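Local atomic coordinates of MB2760 (Mycobacterium tuberculosis, PDB entry 2BNG), a protein that hydrolyses bulky lipophilic epoxides, such as 9,10-epoxystearic acid and cholesterol 5,6-oxide, to diols in vitro, while its physiological substrates remain unidentified. Residues 131-134 / 135-139; 38-41 / 42-46. All coordinates share one frame; numbering follows the deposited sequence.

Contact 1 of 2, residues 131-134 / 135-139; sequences KGLL and RGLVA
Leu133 and Leu137 stand one helical turn apart on helix 126-139 and make the side-chain contact of this segment. Leu133 CG lies 4.2 Å from Leu137 CD1, and the two side chains cross at a slant. In Leu133, CG is anti to the backbone N (chi1 -176°), which brings the end of the side chain nearer to Leu137 although its CB starts out away from 135-139. Leu137 CG also sits 3.2 Å from Leu133 O. Both leucines reach strand 100-113: Leu133 touches Val102 and Leu137 touches Leu100.

The backbone supplies the polar part. Four successive i to i+4 hydrogen bonds join the two halves. Arg135 N donates to Lys131 O at 3.1 Å, and Gly136 N to Gly132 O at 2.9 Å. Leu137 N meets Leu133 O at 2.8 Å with an N-H...O angle of 166°. Val138 N follows on Leu134 O at 2.9 Å, and Val138 CG2 packs on the same oxygen.

Arg135 extends away from the helix, and its NE donates to Leu145 O in the C-terminal tail. The main chain therefore carries the cohesion of this stretch of alpha-helix. The side chains of Leu133 and Leu137 are thus left to contact strand 100-113, and Arg135 to bond to the tail.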
ATOM      1  N   LYS C 131     -11.738  48.606   7.817  1.00 38.06           N
ATOM      2  CA  LYS C 131     -10.753  47.908   8.645  1.00 38.88           C
ATOM      3  C   LYS C 131      -9.700  47.184   7.822  1.00 38.06           C
ATOM      4  O   LYS C 131      -8.528  47.149   8.208  1.00 39.03           O
ATOM      5  CB  LYS C 131     -11.422  46.920   9.600  1.00 38.60           C
ATOM      6  CG  LYS C 131     -12.036  47.580  10.817  1.00 40.23           C
ATOM      7  CD  LYS C 131     -12.579  46.562  11.821  1.00 40.94           C
ATOM      8  CE  LYS C 131     -13.637  45.663  11.194  1.00 40.51           C
ATOM      9  NZ  LYS C 131     -13.951  44.529  12.095  1.00 41.14           N
ATOM     10  N   GLY C 132     -10.121  46.611   6.697  1.00 36.44           N
ATOM     11  CA  GLY C 132      -9.208  45.953   5.778  1.00 36.12           C
ATOM     12  C   GLY C 132      -8.250  46.942   5.143  1.00 37.38           C
ATOM     13  O   GLY C 132      -7.085  46.625   4.928  1.00 37.33           O
ATOM     14  N   LEU C 133      -8.750  48.145   4.854  1.00 38.29           N
ATOM     15  CA  LEU C 133      -7.943  49.213   4.271  1.00 40.07           C
ATOM     16  C   LEU C 133      -6.876  49.721   5.255  1.00 42.26           C
ATOM     17  O   LEU C 133      -5.723  49.927   4.877  1.00 43.37           O
ATOM     18  CB  LEU C 133      -8.828  50.370   3.771  1.00 40.18           C
ATOM     19  CG  LEU C 133      -8.110  51.526   3.045  1.00 41.78           C
ATOM     20  CD1 LEU C 133      -7.357  51.035   1.787  1.00 40.02           C
ATOM     21  CD2 LEU C 133      -9.085  52.651   2.705  1.00 40.73           C
ATOM     22  N   LEU C 134      -7.267  49.890   6.513  1.00 43.74           N
ATOM     23  CA  LEU C 134      -6.352  50.353   7.553  1.00 46.57           C
ATOM     24  C   LEU C 134      -5.242  49.363   7.801  1.00 47.00           C
ATOM     25  O   LEU C 134      -4.092  49.748   7.990  1.00 47.89           O
ATOM     26  CB  LEU C 134      -7.089  50.627   8.861  1.00 47.01           C
ATOM     27  CG  LEU C 134      -7.796  51.985   8.881  1.00 50.06           C
ATOM     28  CD1 LEU C 134      -8.813  52.021   9.987  1.00 51.36           C
ATOM     29  CD2 LEU C 134      -6.867  53.148   9.075  1.00 52.95           C
ATOM     30  N   ARG C 135      -5.601  48.089   7.802  1.00 46.44           N
ATOM     31  CA  ARG C 135      -4.620  47.052   7.945  1.00 47.83           C
ATOM     32  C   ARG C 135      -3.698  46.947   6.731  1.00 47.29           C
ATOM     33  O   ARG C 135      -2.507  46.680   6.879  1.00 48.26           O
ATOM     34  CB  ARG C 135      -5.295  45.735   8.159  1.00 47.17           C
ATOM     35  CG  ARG C 135      -4.350  44.850   8.782  1.00 50.91           C
ATOM     36  CD  ARG C 135      -4.872  43.551   8.795  1.00 55.65           C
ATOM     37  NE  ARG C 135      -3.822  42.590   9.013  1.00 59.66           N
ATOM     38  CZ  ARG C 135      -3.901  41.691   9.974  1.00 62.48           C
ATOM     39  NH1 ARG C 135      -4.959  41.730  10.758  1.00 63.84           N
ATOM     40  NH2 ARG C 135      -2.951  40.789  10.157  1.00 62.89           N
ATOM     41  N   GLY C 136      -4.263  47.149   5.545  1.00 45.98           N
ATOM     42  CA  GLY C 136      -3.480  47.189   4.323  1.00 45.80           C
ATOM     43  C   GLY C 136      -2.469  48.315   4.386  1.00 47.73           C
ATOM     44  O   GLY C 136      -1.268  48.123   4.130  1.00 48.22           O
ATOM     45  N   LEU C 137      -2.961  49.496   4.739  1.00 48.50           N
ATOM     46  CA  LEU C 137      -2.116  50.669   4.859  1.00 50.50           C
ATOM     47  C   LEU C 137      -1.025  50.509   5.917  1.00 52.12           C
ATOM     48  O   LEU C 137       0.120  50.854   5.672  1.00 53.09           O
ATOM     49  CB  LEU C 137      -2.966  51.898   5.138  1.00 51.14           C
ATOM     50  CG  LEU C 137      -3.867  52.336   3.987  1.00 49.87           C
ATOM     51  CD1 LEU C 137      -4.718  53.504   4.470  1.00 48.76           C
ATOM     52  CD2 LEU C 137      -3.059  52.703   2.712  1.00 48.97           C
ATOM     53  N   VAL C 138      -1.382  49.966   7.073  1.00 52.54           N
ATOM     54  CA  VAL C 138      -0.404  49.696   8.120  1.00 54.83           C
ATOM     55  C   VAL C 138       0.664  48.699   7.641  1.00 55.43           C
ATOM     56  O   VAL C 138       1.863  48.886   7.908  1.00 57.06           O
ATOM     57  CB  VAL C 138      -1.062  49.204   9.436  1.00 54.96           C
ATOM     58  CG1 VAL C 138      -0.026  48.597  10.366  1.00 55.55           C
ATOM     59  CG2 VAL C 138      -1.794  50.354  10.136  1.00 56.04           C
ATOM     60  N   ALA C 139       0.231  47.661   6.928  1.00 54.06           N
ATOM     61  CA  ALA C 139       1.148  46.618   6.469  1.00 54.87           C
ATOM     62  C   ALA C 139       2.144  47.125   5.406  1.00 56.10           C
ATOM     63  O   ALA C 139       3.217  46.568   5.238  1.00 56.98           O
ATOM     64  CB  ALA C 139       0.382  45.432   5.970  1.00 52.60           C
TER

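Contact 2 of 2, residues 38-41 / 42-46; sequences AALG and DDLVY
Their first torsions turn Leu40 and Leu44 onto each other across the turn. Leu40 has CG anti to its carbonyl carbon (chi1 -59°), whereas Leu44 has CG anti to its backbone N (chi1 177°). The methyl CD2 of Leu44 then reaches both branches of Leu40. It lies 3.9 Å from Leu40 CD1 and equally close to Leu40 CD2. This contact is buried. Thr60 of helix 57-65 touches both leucines, Phe24 of helix 13-30 packs on Leu40, and Ile117 and Trp120 of strand 116-123 lie against Leu44.

The main chain closes the turn. Leu44 N donates to Gly41 O at 3.0 Å. Leu44 CB also rests 3.3 Å from Gly41 O.

One water joins the polar side of the corner. It donates to Leu40 O and to Asp42 OD2, the latter at 2.8 Å. The carboxylate of Asp42 is thus tied to the backbone just before the turn. The same OD2 has a weak, long ion pair with Arg58.

Helix 33-39 runs straight into the short strand 40-41, and the turn then leads the chain into strand 44-48. Residues 41 to 44 thus form a type I beta turn at the corner between these two strands, within the NTF2-like fold of the limonene-1,2-epoxide hydrolase family.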
ATOM      1  N   ALA C  38     -16.288  32.811 -21.019  1.00 44.40           N
ATOM      2  CA  ALA C  38     -17.190  31.681 -21.197  1.00 44.56           C
ATOM      3  C   ALA C  38     -18.201  31.554 -20.045  1.00 43.34           C
ATOM      4  O   ALA C  38     -19.323  31.091 -20.266  1.00 44.57           O
ATOM      5  CB  ALA C  38     -16.396  30.401 -21.353  1.00 44.63           C
ATOM      6  N   ALA C  39     -17.815  31.977 -18.832  1.00 41.07           N
ATOM      7  CA  ALA C  39     -18.636  31.760 -17.633  1.00 39.37           C
ATOM      8  C   ALA C  39     -19.817  32.726 -17.519  1.00 39.10           C
ATOM      9  O   ALA C  39     -20.813  32.405 -16.876  1.00 39.05           O
ATOM     10  CB  ALA C  39     -17.781  31.832 -16.378  1.00 37.56           C
ATOM     11  N   LEU C  40     -19.727  33.902 -18.141  1.00 38.85           N
ATOM     12  CA  LEU C  40     -20.719  34.953 -17.872  1.00 38.03           C
ATOM     13  C   LEU C  40     -21.767  35.034 -18.961  1.00 39.74           C
ATOM     14  O   LEU C  40     -21.446  35.216 -20.125  1.00 40.81           O
ATOM     15  CB  LEU C  40     -20.053  36.320 -17.669  1.00 36.72           C
ATOM     16  CG  LEU C  40     -19.034  36.463 -16.527  1.00 34.75           C
ATOM     17  CD1 LEU C  40     -18.431  37.876 -16.512  1.00 32.10           C
ATOM     18  CD2 LEU C  40     -19.636  36.106 -15.167  1.00 31.87           C
ATOM     19  N   GLY C  41     -23.029  34.888 -18.576  1.00 40.28           N
ATOM     20  CA  GLY C  41     -24.126  34.974 -19.516  1.00 42.16           C
ATOM     21  C   GLY C  41     -24.252  36.358 -20.136  1.00 43.27           C
ATOM     22  O   GLY C  41     -23.930  37.370 -19.506  1.00 42.06           O
ATOM     23  N   ASP C  42     -24.737  36.399 -21.373  1.00 45.55           N
ATOM     24  CA  ASP C  42     -24.969  37.661 -22.085  1.00 47.33           C
ATOM     25  C   ASP C  42     -25.805  38.689 -21.323  1.00 46.61           C
ATOM     26  O   ASP C  42     -25.513  39.876 -21.382  1.00 46.49           O
ATOM     27  CB  ASP C  42     -25.567  37.406 -23.464  1.00 49.95           C
ATOM     28  CG  ASP C  42     -24.530  36.906 -24.464  1.00 52.65           C
ATOM     29  OD1 ASP C  42     -24.922  36.463 -25.570  1.00 57.16           O
ATOM     30  OD2 ASP C  42     -23.317  36.949 -24.156  1.00 53.34           O
ATOM     31  N   ASP C  43     -26.807  38.234 -20.580  1.00 46.41           N
ATOM     32  CA  ASP C  43     -27.619  39.136 -19.774  1.00 46.19           C
ATOM     33  C   ASP C  43     -27.303  39.146 -18.281  1.00 43.76           C
ATOM     34  O   ASP C  43     -28.174  39.433 -17.454  1.00 43.99           O
ATOM     35  CB  ASP C  43     -29.078  38.853 -20.004  1.00 48.02           C
ATOM     36  CG  ASP C  43     -29.528  39.323 -21.363  1.00 53.36           C
ATOM     37  OD1 ASP C  43     -30.683  39.742 -21.474  1.00 58.40           O
ATOM     38  OD2 ASP C  43     -28.753  39.315 -22.342  1.00 57.01           O
ATOM     39  N   LEU C  44     -26.049  38.861 -17.943  1.00 41.37           N
ATOM     40  CA  LEU C  44     -25.569  39.001 -16.582  1.00 38.44           C
ATOM     41  C   LEU C  44     -25.997  40.323 -15.961  1.00 38.30           C
ATOM     42  O   LEU C  44     -25.864  41.384 -16.590  1.00 38.79           O
ATOM     43  CB  LEU C  44     -24.045  38.908 -16.549  1.00 37.07           C
ATOM     44  CG  LEU C  44     -23.370  39.100 -15.190  1.00 35.08           C
ATOM     45  CD1 LEU C  44     -23.650  37.926 -14.220  1.00 31.70           C
ATOM     46  CD2 LEU C  44     -21.872  39.312 -15.395  1.00 33.45           C
ATOM     47  N   VAL C  45     -26.527  40.260 -14.737  1.00 37.01           N
ATOM     48  CA  VAL C  45     -26.515  41.441 -13.879  1.00 35.67           C
ATOM     49  C   VAL C  45     -25.550  41.251 -12.716  1.00 34.33           C
ATOM     50  O   VAL C  45     -25.616  40.251 -11.968  1.00 33.73           O
ATOM     51  CB  VAL C  45     -27.952  42.036 -13.494  1.00 37.35           C
ATOM     52  CG1 VAL C  45     -29.147  41.278 -14.144  1.00 36.30           C
ATOM     53  CG2 VAL C  45     -28.110  42.273 -11.995  1.00 34.94           C
ATOM     54  N   TYR C  46     -24.625  42.208 -12.611  1.00 33.77           N
ATOM     55  CA  TYR C  46     -23.539  42.181 -11.638  1.00 32.36           C
ATOM     56  C   TYR C  46     -23.629  43.342 -10.628  1.00 32.63           C
ATOM     57  O   TYR C  46     -23.473  44.537 -10.979  1.00 32.99           O
ATOM     58  CB  TYR C  46     -22.179  42.176 -12.354  1.00 31.90           C
ATOM     59  CG  TYR C  46     -20.977  42.441 -11.470  1.00 30.13           C
ATOM     60  CD1 TYR C  46     -20.850  41.826 -10.220  1.00 29.06           C
ATOM     61  CD2 TYR C  46     -19.950  43.281 -11.899  1.00 29.67           C
ATOM     62  CE1 TYR C  46     -19.720  42.044  -9.411  1.00 28.56           C
ATOM     63  CE2 TYR C  46     -18.819  43.524 -11.098  1.00 29.39           C
ATOM     64  CZ  TYR C  46     -18.723  42.902  -9.853  1.00 30.43           C
ATOM     65  OH  TYR C  46     -17.643  43.113  -9.043  1.00 30.27           O
TER
HETATM   66  O   HOH W   1     -21.475  36.896 -22.027  1.00 33.07           O

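Overall arrangement
The two contacts lie on opposite sides of the chain's centre, with their centres 32 Å apart and nearest atoms about 17 Å apart. They share no helix or strand. Contact 1 belongs to one regular element, helix 126-139, and most of its touching residues are exposed. Contact 2 is a buried corner between elements. Both have a leucine pair, but contact 2 has one turn bond and a water bridge where contact 1 has four helical bonds. The mixed sheet relates them: contact 1 packs on strand 100-113, and contact 2 leads into strand 44-48. Strand 116-123, which carries the active-site Asp122, lies between these two strands in the sheet.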